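Local coordinates for Pbp related beta-lactamase (Pyrococcus abyssi, PDB 2QMI), which probably hydrolyses peptides as an octameric, self-compartmentalizing archaeal peptidase related to penicillin-binding proteins and serine beta-lactamases, at residues I60-T65 and E282-G287; L288-Y291 and E297-V300; P292-E297 and Y340-L345; G314-K319 and L344-N349. All blocks are in the same frame, centred on the assembly; numbering follows the deposited sequence.

Interaction 1. Residues I60-T65 and E282-G287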
loop_
_atom_site.group_PDB
_atom_site.type_symbol
_atom_site.label_atom_id
_atom_site.label_comp_id
_atom_site.label_asym_id
_atom_site.label_seq_id
_atom_site.Cartn_x
_atom_site.Cartn_y
_atom_site.Cartn_z
ATOM N N ILE A 60 -33.887 2.032 -29.374
ATOM C CA ILE A 60 -34.759 1.365 -30.334
ATOM C C ILE A 60 -36.135 1.997 -30.137
ATOM O O ILE A 60 -37.021 1.895 -30.988
ATOM C CB ILE A 60 -34.817 -0.160 -30.100
ATOM C CG1 ILE A 60 -33.421 -0.756 -30.294
ATOM C CG2 ILE A 60 -35.798 -0.809 -31.086
ATOM C CD1 ILE A 60 -33.344 -2.258 -30.062
ATOM N N THR A 61 -36.284 2.678 -29.001
ATOM C CA THR A 61 -37.519 3.377 -28.664
ATOM C C THR A 61 -37.710 4.505 -29.679
ATOM O O THR A 61 -38.838 4.856 -30.008
ATOM C CB THR A 61 -37.461 4.007 -27.234
ATOM O OG1 THR A 61 -37.246 2.984 -26.252
ATOM C CG2 THR A 61 -38.766 4.728 -26.915
ATOM N N LYS A 62 -36.606 5.068 -30.174
ATOM C CA LYS A 62 -36.689 6.163 -31.138
ATOM C C LYS A 62 -37.570 5.852 -32.351
ATOM O O LYS A 62 -38.297 6.728 -32.824
ATOM C CB LYS A 62 -35.294 6.592 -31.602
ATOM C CG LYS A 62 -34.506 7.404 -30.558
ATOM C CD LYS A 62 -33.199 7.945 -31.138
ATOM C CE LYS A 62 -32.400 8.755 -30.122
ATOM N NZ LYS A 62 -31.955 7.949 -28.949
ATOM N N SER A 63 -37.518 4.618 -32.858
ATOM C CA SER A 63 -38.357 4.274 -34.004
ATOM C C SER A 63 -39.841 4.443 -33.645
ATOM O O SER A 63 -40.641 4.903 -34.461
ATOM C CB SER A 63 -38.064 2.844 -34.499
ATOM O OG SER A 63 -38.311 1.854 -33.514
ATOM N N PHE A 64 -40.200 4.089 -32.414
ATOM C CA PHE A 64 -41.575 4.227 -31.949
ATOM C C PHE A 64 -41.977 5.702 -31.948
ATOM O O PHE A 64 -43.032 6.066 -32.446
ATOM C CB PHE A 64 -41.708 3.653 -30.539
ATOM C CG PHE A 64 -41.623 2.164 -30.486
ATOM C CD1 PHE A 64 -42.775 1.393 -30.347
ATOM C CD2 PHE A 64 -40.396 1.522 -30.567
ATOM C CE1 PHE A 64 -42.705 0.004 -30.286
ATOM C CE2 PHE A 64 -40.313 0.135 -30.508
ATOM C CZ PHE A 64 -41.471 -0.624 -30.366
ATOM N N THR A 65 -41.120 6.548 -31.388
ATOM C CA THR A 65 -41.380 7.973 -31.336
ATOM C C THR A 65 -41.590 8.519 -32.747
ATOM O O THR A 65 -42.475 9.351 -32.973
ATOM C CB THR A 65 -40.208 8.728 -30.681
ATOM O OG1 THR A 65 -40.103 8.351 -29.303
ATOM C CG2 THR A 65 -40.416 10.238 -30.780
ATOM N N GLU A 282 -24.078 4.261 -45.276
ATOM C CA GLU A 282 -25.235 4.209 -44.391
ATOM C C GLU A 282 -25.637 5.624 -43.986
ATOM O O GLU A 282 -24.788 6.500 -43.844
ATOM C CB GLU A 282 -24.945 3.365 -43.138
ATOM C CG GLU A 282 -23.501 3.297 -42.723
ATOM C CD GLU A 282 -22.738 2.181 -43.427
ATOM O OE1 GLU A 282 -23.154 1.006 -43.320
ATOM O OE2 GLU A 282 -21.715 2.486 -44.076
ATOM N N GLY A 283 -26.938 5.839 -43.818
ATOM C CA GLY A 283 -27.438 7.146 -43.439
ATOM C C GLY A 283 -28.496 7.055 -42.353
ATOM O O GLY A 283 -28.630 6.023 -41.690
ATOM N N TYR A 284 -29.247 8.134 -42.164
ATOM C CA TYR A 284 -30.282 8.161 -41.145
ATOM C C TYR A 284 -31.629 8.572 -41.731
ATOM O O TYR A 284 -31.719 9.521 -42.512
ATOM C CB TYR A 284 -29.901 9.139 -40.017
ATOM C CG TYR A 284 -30.469 8.762 -38.658
ATOM C CD1 TYR A 284 -29.851 7.792 -37.869
ATOM C CD2 TYR A 284 -31.638 9.358 -38.173
ATOM C CE1 TYR A 284 -30.382 7.417 -36.627
ATOM C CE2 TYR A 284 -32.182 8.991 -36.932
ATOM C CZ TYR A 284 -31.548 8.018 -36.168
ATOM O OH TYR A 284 -32.083 7.634 -34.957
ATOM N N GLY A 285 -32.665 7.831 -41.350
ATOM C CA GLY A 285 -34.015 8.122 -41.789
ATOM C C GLY A 285 -34.750 8.684 -40.584
ATOM O O GLY A 285 -34.266 9.620 -39.957
ATOM N N TYR A 286 -35.910 8.132 -40.248
ATOM C CA TYR A 286 -36.650 8.613 -39.082
ATOM C C TYR A 286 -36.555 7.608 -37.925
ATOM O O TYR A 286 -37.306 6.629 -37.875
ATOM C CB TYR A 286 -38.119 8.868 -39.441
ATOM C CG TYR A 286 -38.348 10.068 -40.340
ATOM C CD1 TYR A 286 -37.362 11.042 -40.509
ATOM C CD2 TYR A 286 -39.564 10.247 -40.997
ATOM C CE1 TYR A 286 -37.584 12.158 -41.309
ATOM C CE2 TYR A 286 -39.798 11.358 -41.797
ATOM C CZ TYR A 286 -38.806 12.311 -41.952
ATOM O OH TYR A 286 -39.035 13.420 -42.751
ATOM N N GLY A 287 -35.629 7.862 -36.997
ATOM C CA GLY A 287 -35.443 6.968 -35.862
ATOM C C GLY A 287 -35.055 5.597 -36.382
ATOM O O GLY A 287 -35.411 4.566 -35.815
HETATM O O HOH W 1 -35.093 3.268 -33.413
#

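Interaction 2. Residues L288-Y291 and E297-V300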
loop_
_atom_site.group_PDB
_atom_site.type_symbol
_atom_site.label_atom_id
_atom_site.label_comp_id
_atom_site.label_asym_id
_atom_site.label_seq_id
_atom_site.Cartn_x
_atom_site.Cartn_y
_atom_site.Cartn_z
ATOM N N LEU A 288 -34.313 5.595 -37.482
ATOM C CA LEU A 288 -33.906 4.356 -38.122
ATOM C C LEU A 288 -32.636 4.573 -38.933
ATOM O O LEU A 288 -32.534 5.544 -39.691
ATOM C CB LEU A 288 -35.031 3.891 -39.045
ATOM C CG LEU A 288 -35.686 2.519 -38.892
ATOM C CD1 LEU A 288 -35.893 2.149 -37.433
ATOM C CD2 LEU A 288 -37.019 2.559 -39.651
ATOM N N ILE A 289 -31.673 3.667 -38.779
ATOM C CA ILE A 289 -30.421 3.764 -39.515
ATOM C C ILE A 289 -30.590 3.030 -40.848
ATOM O O ILE A 289 -31.238 1.980 -40.914
ATOM C CB ILE A 289 -29.260 3.154 -38.707
ATOM C CG1 ILE A 289 -29.133 3.887 -37.368
ATOM C CG2 ILE A 289 -27.959 3.261 -39.495
ATOM C CD1 ILE A 289 -28.025 3.359 -36.468
ATOM N N ILE A 290 -30.017 3.584 -41.912
ATOM C CA ILE A 290 -30.154 2.978 -43.233
ATOM C C ILE A 290 -28.837 2.385 -43.728
ATOM O O ILE A 290 -27.811 3.057 -43.710
ATOM C CB ILE A 290 -30.676 4.036 -44.241
ATOM C CG1 ILE A 290 -31.861 4.786 -43.622
ATOM C CG2 ILE A 290 -31.106 3.376 -45.548
ATOM C CD1 ILE A 290 -32.981 3.876 -43.118
ATOM N N TYR A 291 -28.874 1.125 -44.158
ATOM C CA TYR A 291 -27.683 0.423 -44.660
ATOM C C TYR A 291 -27.913 -0.003 -46.119
ATOM O O TYR A 291 -28.414 -1.093 -46.372
ATOM C CB TYR A 291 -27.416 -0.846 -43.838
ATOM C CG TYR A 291 -27.313 -0.683 -42.330
ATOM C CD1 TYR A 291 -26.068 -0.661 -41.685
ATOM C CD2 TYR A 291 -28.462 -0.646 -41.534
ATOM C CE1 TYR A 291 -25.979 -0.618 -40.286
ATOM C CE2 TYR A 291 -28.384 -0.603 -40.133
ATOM C CZ TYR A 291 -27.147 -0.592 -39.522
ATOM O OH TYR A 291 -27.088 -0.578 -38.149
ATOM N N GLU A 297 -27.814 -6.053 -49.994
ATOM C CA GLU A 297 -29.196 -5.781 -49.601
ATOM C C GLU A 297 -29.326 -4.422 -48.908
ATOM O O GLU A 297 -28.326 -3.822 -48.485
ATOM C CB GLU A 297 -29.689 -6.856 -48.634
ATOM C CG GLU A 297 -29.586 -8.284 -49.135
ATOM C CD GLU A 297 -30.463 -8.549 -50.345
ATOM O OE1 GLU A 297 -31.530 -7.903 -50.484
ATOM O OE2 GLU A 297 -30.089 -9.422 -51.154
ATOM N N LYS A 298 -30.559 -3.932 -48.803
ATOM C CA LYS A 298 -30.811 -2.670 -48.109
ATOM C C LYS A 298 -31.277 -3.043 -46.703
ATOM O O LYS A 298 -32.345 -3.637 -46.535
ATOM C CB LYS A 298 -31.905 -1.852 -48.799
ATOM C CG LYS A 298 -32.064 -0.454 -48.194
ATOM C CD LYS A 298 -33.367 0.224 -48.597
ATOM C CE LYS A 298 -33.446 1.626 -47.998
ATOM N NZ LYS A 298 -34.753 2.297 -48.268
ATOM N N LEU A 299 -30.468 -2.706 -45.702
ATOM C CA LEU A 299 -30.786 -3.014 -44.309
ATOM C C LEU A 299 -31.354 -1.816 -43.543
ATOM O O LEU A 299 -30.954 -0.671 -43.752
ATOM C CB LEU A 299 -29.525 -3.521 -43.592
ATOM C CG LEU A 299 -29.613 -3.841 -42.094
ATOM C CD1 LEU A 299 -30.483 -5.061 -41.873
ATOM C CD2 LEU A 299 -28.212 -4.090 -41.546
ATOM N N VAL A 300 -32.294 -2.092 -42.648
ATOM C CA VAL A 300 -32.891 -1.039 -41.837
ATOM C C VAL A 300 -32.889 -1.521 -40.396
ATOM O O VAL A 300 -33.359 -2.619 -40.105
ATOM C CB VAL A 300 -34.337 -0.727 -42.284
ATOM C CG1 VAL A 300 -34.933 0.357 -41.401
ATOM C CG2 VAL A 300 -34.342 -0.267 -43.740
#

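Interaction 3. Residues P292-E297 and Y340-L345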
loop_
_atom_site.group_PDB
_atom_site.type_symbol
_atom_site.label_atom_id
_atom_site.label_comp_id
_atom_site.label_asym_id
_atom_site.label_seq_id
_atom_site.Cartn_x
_atom_site.Cartn_y
_atom_site.Cartn_z
ATOM N N PRO A 292 -27.549 0.847 -47.094
ATOM C CA PRO A 292 -27.747 0.501 -48.508
ATOM C C PRO A 292 -26.847 -0.591 -49.109
ATOM O O PRO A 292 -27.223 -1.234 -50.088
ATOM C CB PRO A 292 -27.582 1.846 -49.212
ATOM C CG PRO A 292 -26.611 2.569 -48.331
ATOM C CD PRO A 292 -27.128 2.253 -46.953
ATOM N N ASN A 293 -25.678 -0.811 -48.517
ATOM C CA ASN A 293 -24.738 -1.812 -49.021
ATOM C C ASN A 293 -24.453 -2.936 -48.022
ATOM O O ASN A 293 -23.297 -3.215 -47.709
ATOM C CB ASN A 293 -23.426 -1.121 -49.396
ATOM C CG ASN A 293 -23.627 -0.010 -50.408
ATOM O OD1 ASN A 293 -23.062 1.082 -50.279
ATOM N ND2 ASN A 293 -24.431 -0.286 -51.433
ATOM N N PHE A 294 -25.503 -3.583 -47.530
ATOM C CA PHE A 294 -25.339 -4.669 -46.565
ATOM C C PHE A 294 -25.421 -6.034 -47.241
ATOM O O PHE A 294 -26.501 -6.626 -47.321
ATOM C CB PHE A 294 -26.417 -4.587 -45.482
ATOM C CG PHE A 294 -26.331 -5.688 -44.461
ATOM C CD1 PHE A 294 -25.309 -5.702 -43.516
ATOM C CD2 PHE A 294 -27.262 -6.723 -44.454
ATOM C CE1 PHE A 294 -25.214 -6.729 -42.581
ATOM C CE2 PHE A 294 -27.174 -7.756 -43.523
ATOM C CZ PHE A 294 -26.146 -7.756 -42.583
ATOM N N LEU A 295 -24.284 -6.537 -47.719
ATOM C CA LEU A 295 -24.251 -7.835 -48.384
ATOM C C LEU A 295 -25.221 -7.857 -49.556
ATOM O O LEU A 295 -26.001 -8.794 -49.712
ATOM C CB LEU A 295 -24.601 -8.957 -47.391
ATOM C CG LEU A 295 -23.551 -9.287 -46.319
ATOM C CD1 LEU A 295 -23.297 -8.061 -45.464
ATOM C CD2 LEU A 295 -24.027 -10.453 -45.448
ATOM N N GLY A 296 -25.167 -6.810 -50.374
ATOM C CA GLY A 296 -26.040 -6.717 -51.532
ATOM C C GLY A 296 -27.508 -6.472 -51.221
ATOM O O GLY A 296 -28.359 -6.668 -52.086
ATOM N N GLU A 297 -27.814 -6.053 -49.994
ATOM C CA GLU A 297 -29.196 -5.781 -49.601
ATOM C C GLU A 297 -29.326 -4.422 -48.908
ATOM O O GLU A 297 -28.326 -3.822 -48.485
ATOM C CB GLU A 297 -29.689 -6.856 -48.634
ATOM C CG GLU A 297 -29.586 -8.284 -49.135
ATOM C CD GLU A 297 -30.463 -8.549 -50.345
ATOM O OE1 GLU A 297 -31.530 -7.903 -50.484
ATOM O OE2 GLU A 297 -30.089 -9.422 -51.154
ATOM N N TYR A 340 -25.067 -11.388 -37.868
ATOM C CA TYR A 340 -24.555 -12.738 -38.073
ATOM C C TYR A 340 -25.727 -13.628 -38.519
ATOM O O TYR A 340 -25.598 -14.440 -39.435
ATOM C CB TYR A 340 -23.970 -13.279 -36.760
ATOM C CG TYR A 340 -23.119 -14.526 -36.895
ATOM C CD1 TYR A 340 -21.731 -14.436 -37.008
ATOM C CD2 TYR A 340 -23.697 -15.798 -36.884
ATOM C CE1 TYR A 340 -20.931 -15.582 -37.098
ATOM C CE2 TYR A 340 -22.909 -16.954 -36.974
ATOM C CZ TYR A 340 -21.528 -16.832 -37.076
ATOM O OH TYR A 340 -20.742 -17.955 -37.118
ATOM N N ALA A 341 -26.868 -13.470 -37.854
ATOM C CA ALA A 341 -28.058 -14.244 -38.183
ATOM C C ALA A 341 -28.574 -13.826 -39.567
ATOM O O ALA A 341 -28.857 -14.678 -40.416
ATOM C CB ALA A 341 -29.136 -14.029 -37.120
ATOM N N LEU A 342 -28.689 -12.518 -39.796
ATOM C CA LEU A 342 -29.154 -12.019 -41.086
ATOM C C LEU A 342 -28.315 -12.586 -42.225
ATOM O O LEU A 342 -28.856 -13.008 -43.247
ATOM C CB LEU A 342 -29.114 -10.490 -41.114
ATOM C CG LEU A 342 -30.152 -9.796 -40.227
ATOM C CD1 LEU A 342 -29.834 -8.322 -40.106
ATOM C CD2 LEU A 342 -31.534 -10.007 -40.811
ATOM N N ALA A 343 -26.997 -12.607 -42.047
ATOM C CA ALA A 343 -26.094 -13.141 -43.062
ATOM C C ALA A 343 -26.412 -14.605 -43.367
ATOM O O ALA A 343 -26.467 -15.009 -44.534
ATOM C CB ALA A 343 -24.657 -13.016 -42.597
ATOM N N LEU A 344 -26.612 -15.399 -42.318
ATOM C CA LEU A 344 -26.932 -16.809 -42.488
ATOM C C LEU A 344 -28.207 -16.966 -43.305
ATOM O O LEU A 344 -28.259 -17.743 -44.263
ATOM C CB LEU A 344 -27.103 -17.474 -41.124
ATOM C CG LEU A 344 -25.826 -17.577 -40.292
ATOM C CD1 LEU A 344 -26.160 -18.150 -38.919
ATOM C CD2 LEU A 344 -24.814 -18.457 -41.016
ATOM N N LEU A 345 -29.234 -16.216 -42.921
ATOM C CA LEU A 345 -30.522 -16.238 -43.611
ATOM C C LEU A 345 -30.391 -15.813 -45.073
ATOM O O LEU A 345 -31.166 -16.259 -45.924
ATOM C CB LEU A 345 -31.511 -15.308 -42.901
ATOM C CG LEU A 345 -32.032 -15.765 -41.536
ATOM C CD1 LEU A 345 -32.689 -14.607 -40.815
ATOM C CD2 LEU A 345 -33.019 -16.902 -41.736
#

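Interaction 4. Residues G314-K319 and L344-N349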
loop_
_atom_site.group_PDB
_atom_site.type_symbol
_atom_site.label_atom_id
_atom_site.label_comp_id
_atom_site.label_asym_id
_atom_site.label_seq_id
_atom_site.Cartn_x
_atom_site.Cartn_y
_atom_site.Cartn_z
ATOM N N GLY A 314 -33.472 -5.177 -36.650
ATOM C CA GLY A 314 -33.153 -4.894 -38.035
ATOM C C GLY A 314 -33.978 -5.784 -38.944
ATOM O O GLY A 314 -34.405 -6.868 -38.548
ATOM N N TYR A 315 -34.210 -5.323 -40.163
ATOM C CA TYR A 315 -34.987 -6.088 -41.123
ATOM C C TYR A 315 -34.622 -5.699 -42.551
ATOM O O TYR A 315 -34.112 -4.611 -42.808
ATOM C CB TYR A 315 -36.490 -5.870 -40.886
ATOM C CG TYR A 315 -36.963 -4.434 -41.066
ATOM C CD1 TYR A 315 -36.670 -3.446 -40.116
ATOM C CD2 TYR A 315 -37.682 -4.060 -42.199
ATOM C CE1 TYR A 315 -37.080 -2.119 -40.296
ATOM C CE2 TYR A 315 -38.094 -2.743 -42.391
ATOM C CZ TYR A 315 -37.790 -1.776 -41.438
ATOM O OH TYR A 315 -38.191 -0.472 -41.656
ATOM N N ILE A 316 -34.880 -6.611 -43.477
ATOM C CA ILE A 316 -34.598 -6.373 -44.881
ATOM C C ILE A 316 -35.895 -6.662 -45.624
ATOM O O ILE A 316 -36.171 -7.801 -45.991
ATOM C CB ILE A 316 -33.458 -7.297 -45.371
ATOM C CG1 ILE A 316 -32.195 -7.008 -44.550
ATOM C CG2 ILE A 316 -33.207 -7.081 -46.868
ATOM C CD1 ILE A 316 -30.987 -7.847 -44.914
ATOM N N PRO A 317 -36.721 -5.617 -45.834
ATOM C CA PRO A 317 -38.017 -5.684 -46.520
ATOM C C PRO A 317 -37.965 -6.474 -47.816
ATOM O O PRO A 317 -38.859 -7.274 -48.093
ATOM C CB PRO A 317 -38.354 -4.217 -46.759
ATOM C CG PRO A 317 -37.739 -3.549 -45.602
ATOM C CD PRO A 317 -36.387 -4.216 -45.523
ATOM N N GLU A 318 -36.922 -6.239 -48.606
ATOM C CA GLU A 318 -36.750 -6.941 -49.876
ATOM C C GLU A 318 -36.819 -8.459 -49.740
ATOM O O GLU A 318 -37.472 -9.128 -50.533
ATOM C CB GLU A 318 -35.409 -6.568 -50.513
ATOM C CG GLU A 318 -35.416 -5.254 -51.293
ATOM C CD GLU A 318 -36.146 -5.373 -52.616
ATOM O OE1 GLU A 318 -36.112 -4.389 -53.398
ATOM O OE2 GLU A 318 -36.751 -6.442 -52.875
ATOM N N LYS A 319 -36.127 -8.998 -48.741
ATOM C CA LYS A 319 -36.088 -10.440 -48.514
ATOM C C LYS A 319 -37.064 -10.866 -47.427
ATOM O O LYS A 319 -37.145 -12.043 -47.080
ATOM C CB LYS A 319 -34.669 -10.865 -48.119
ATOM C CG LYS A 319 -33.646 -10.781 -49.250
ATOM C CD LYS A 319 -33.925 -11.834 -50.331
ATOM C CE LYS A 319 -32.936 -11.736 -51.494
ATOM N NZ LYS A 319 -33.056 -10.433 -52.233
ATOM N N LEU A 344 -26.612 -15.399 -42.318
ATOM C CA LEU A 344 -26.932 -16.809 -42.488
ATOM C C LEU A 344 -28.207 -16.966 -43.305
ATOM O O LEU A 344 -28.259 -17.743 -44.263
ATOM C CB LEU A 344 -27.103 -17.474 -41.124
ATOM C CG LEU A 344 -25.826 -17.577 -40.292
ATOM C CD1 LEU A 344 -26.160 -18.150 -38.919
ATOM C CD2 LEU A 344 -24.814 -18.457 -41.016
ATOM N N LEU A 345 -29.234 -16.216 -42.921
ATOM C CA LEU A 345 -30.522 -16.238 -43.611
ATOM C C LEU A 345 -30.391 -15.813 -45.073
ATOM O O LEU A 345 -31.166 -16.259 -45.924
ATOM C CB LEU A 345 -31.511 -15.308 -42.901
ATOM C CG LEU A 345 -32.032 -15.765 -41.536
ATOM C CD1 LEU A 345 -32.689 -14.607 -40.815
ATOM C CD2 LEU A 345 -33.019 -16.902 -41.736
ATOM N N LEU A 346 -29.426 -14.941 -45.352
ATOM C CA LEU A 346 -29.181 -14.460 -46.707
ATOM C C LEU A 346 -28.246 -15.413 -47.457
ATOM O O LEU A 346 -27.780 -15.105 -48.563
ATOM C CB LEU A 346 -28.552 -13.063 -46.670
ATOM C CG LEU A 346 -29.447 -11.868 -46.323
ATOM C CD1 LEU A 346 -28.579 -10.636 -46.072
ATOM C CD2 LEU A 346 -30.423 -11.599 -47.457
ATOM N N GLY A 347 -27.956 -16.555 -46.840
ATOM C CA GLY A 347 -27.090 -17.536 -47.467
ATOM C C GLY A 347 -25.629 -17.141 -47.604
ATOM O O GLY A 347 -24.914 -17.697 -48.439
ATOM N N LYS A 348 -25.176 -16.187 -46.796
ATOM C CA LYS A 348 -23.779 -15.757 -46.850
ATOM C C LYS A 348 -23.007 -16.174 -45.601
ATOM O O LYS A 348 -23.583 -16.272 -44.518
ATOM C CB LYS A 348 -23.690 -14.238 -47.003
ATOM C CG LYS A 348 -24.244 -13.727 -48.316
ATOM C CD LYS A 348 -23.632 -12.393 -48.672
ATOM C CE LYS A 348 -23.807 -12.109 -50.158
ATOM N NZ LYS A 348 -25.233 -12.274 -50.513
ATOM N N ASN A 349 -21.708 -16.415 -45.758
ATOM C CA ASN A 349 -20.861 -16.805 -44.632
ATOM C C ASN A 349 -20.464 -15.552 -43.838
ATOM O O ASN A 349 -19.696 -14.710 -44.319
ATOM C CB ASN A 349 -19.594 -17.513 -45.123
ATOM C CG ASN A 349 -18.761 -18.066 -43.979
ATOM O OD1 ASN A 349 -18.777 -17.523 -42.865
ATOM N ND2 ASN A 349 -18.018 -19.142 -44.243
#

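Interaction 1. Residues I60-T65 and E282-G287
Lys62 and Tyr284 meet at about a right angle, the phenol oxygen coming up to the middle of the lysine chain rather than its ammonium end: Tyr284 OH lies 4.0 Å from Lys62 CD. Beyond that point the lysine bends at its last torsion (chi4 63°) and carries NZ away, to Ser59 OG, Tyr160 OH, Asn162 OD1 and the carbonyl of Asp234, while Tyr284 OH bonds to His302 NE2. The next residue, Ser63, presents its CB to Gly287 O at 3.4 Å. Its hydroxyl sits between the backbone N and the carbonyl carbon (chi1 61°), which turns it back along its own chain to donate to Ile60 O, OG to O 2.8 Å, nearly in line with that carbonyl (C=O...OG 161°). A water lies between the segments, 2.7 Å from Gly287 O, to which it can donate, and weakly accepts from Ser63 N. Ser59 and Lys62 fit SxxK, Tyr160 and Asn162 (S/Y)xN, and the His302 strand the K(T/S)G-type element, consistent with an active site. Direct contact between the segments is thus carbon against oxygen, and any polar link between them runs through the water, whose bond to Ser63 N is weak.

Interaction 2. Residues L288-Y291 and E297-V300
Tyr291 and Leu299 run alongside each other on one face of the sheet, joined by both backbone and side chain. Tyr291 N donates to Leu299 O at 2.8 Å, and Leu299 N returns the bond to Tyr291 O at 2.7 Å, making this an antiparallel hydrogen-bonded pair. Leu299 CG stands anti to the backbone N (chi1 177°), and this carries CD2 over one face of the tyrosine ring, 3.6 Å from its centroid and 20° off the normal, a CH-pi contact. Ile289 CG2 rests on the opposite face, toward the rim, so the ring is held between two aliphatic groups.

The next pair, Ile290 and Val300, is non-hydrogen-bonded and sends its side chains to the other side of the sheet. There Val300 CG1 presses on Leu288 CG at 3.4 Å, a close carbon-carbon approach. The extended chain of Lys298 passes Ile290 with CE 3.8 Å from CG2, and its NZ goes on to Glu268 O.

Farther out, Met339 and Leu342 of helix 334-345 pack on Leu299, and Met339 also on Tyr291, whereas Tyr315 of the neighbouring strand touches Leu288 and Val300. With their strand axes at 166°, the two segments are adjacent strands of the large antiparallel sheet, backed by a helix, that is characteristic of the serine beta-lactamase and penicillin-binding protein fold.

Interaction 3. Residues P292-E297 and Y340-L345
Phe294 and Leu295 reach from a tight beta turn at the tip of a hairpin to the flank of helix 334-345, where they meet Leu342 and Ala343. The chain turns a corner at Pro292, leaving strand 289-291 and entering a short extended piece, 293-294, with few strand bonds. Phe294 then directs its side chain at the helix, with CG anti to the backbone N (chi1 179°). Its ring approaches Leu342 edge-on, at about a right angle to that side chain, with CE2 4.1 Å from Leu342 CB. One ring face is taken by Leu295 CD1, 3.6 Å above the plane and toward the rim, and Phe279 makes an edge-to-face contact with the same ring. Leu295 divides its two methyls: while CD1 lies on its neighbour's ring, CD2 reaches the helix, 3.9 Å from Ala343 CB. Leu295 and Gly296 both have positive phi (56° and 70°) and occupy the two middle positions of a type I' turn, a conformation suited to tight two-residue hairpins. At Glu297 the chain heads back into strand 297-305, and the turn is closed by a reciprocal backbone pair, Phe294 N to Glu297 O and Glu297 N to Phe294 O, each 3.0 Å.

Interaction 4. Residues G314-K319 and L344-N349
Lys319 and Leu346 mark the nearest backbone approach, 8.2 Å between their CA atoms, just past the end of strand 310-316 on one side and of helix 334-345 on the other. Side chains bridge that gap. The two branches of Leu346 go to different partners. CD1 meets Ile316 tip to tip, 3.9 Å from its CD1, the isoleucine having its longer branch fully extended (chi2 180°). CD2 lies 3.8 Å from Lys319 CG, where the lysine chain crosses the leucine at about a right angle. Lys319 is bent at CB-CG (chi2 -69°) and again near its end, and its NZ forms a long, weak ion pair with Glu297 OE2, a residue that also packs on Leu346. Leu346 is placed here by the way its helix stops: Gly347, with positive phi, is the C-prime residue of a Schellman motif, its N bonded to Leu344 O at 2.9 Å and Lys348 N bonded to Ala343 O. No hydrogen bond joins the two segments; their contact is aliphatic and relies on van der Waals packing, with the lysine contributing its methylenes while its ammonium end turns off toward the glutamate.

In the fold
The contacts lead away from the probable active site around Ser59 and Lys62, across strands 283-284, 289-291, 297-305 and 310-316 in turn, to helix 334-345. Interactions 1 and 2, with centres 11 Å apart, join through a probable backbone bond from Ile290 N to Gly283 O (2.8 Å) and through Ser63 CB on Leu288 CD1 (3.7 Å). Interaction 3 sets the turn of the interaction 2 hairpin against this helix: Leu299 CD1 lies 3.8 Å from Leu342 CD1. Strand 310-316 adds interaction 4, with Val300 O 2.8 Å from Tyr315 N. Interactions 3 and 4 share the helix, their centres about 5 Å apart; those of interactions 1 and 4 are about 20 Å apart.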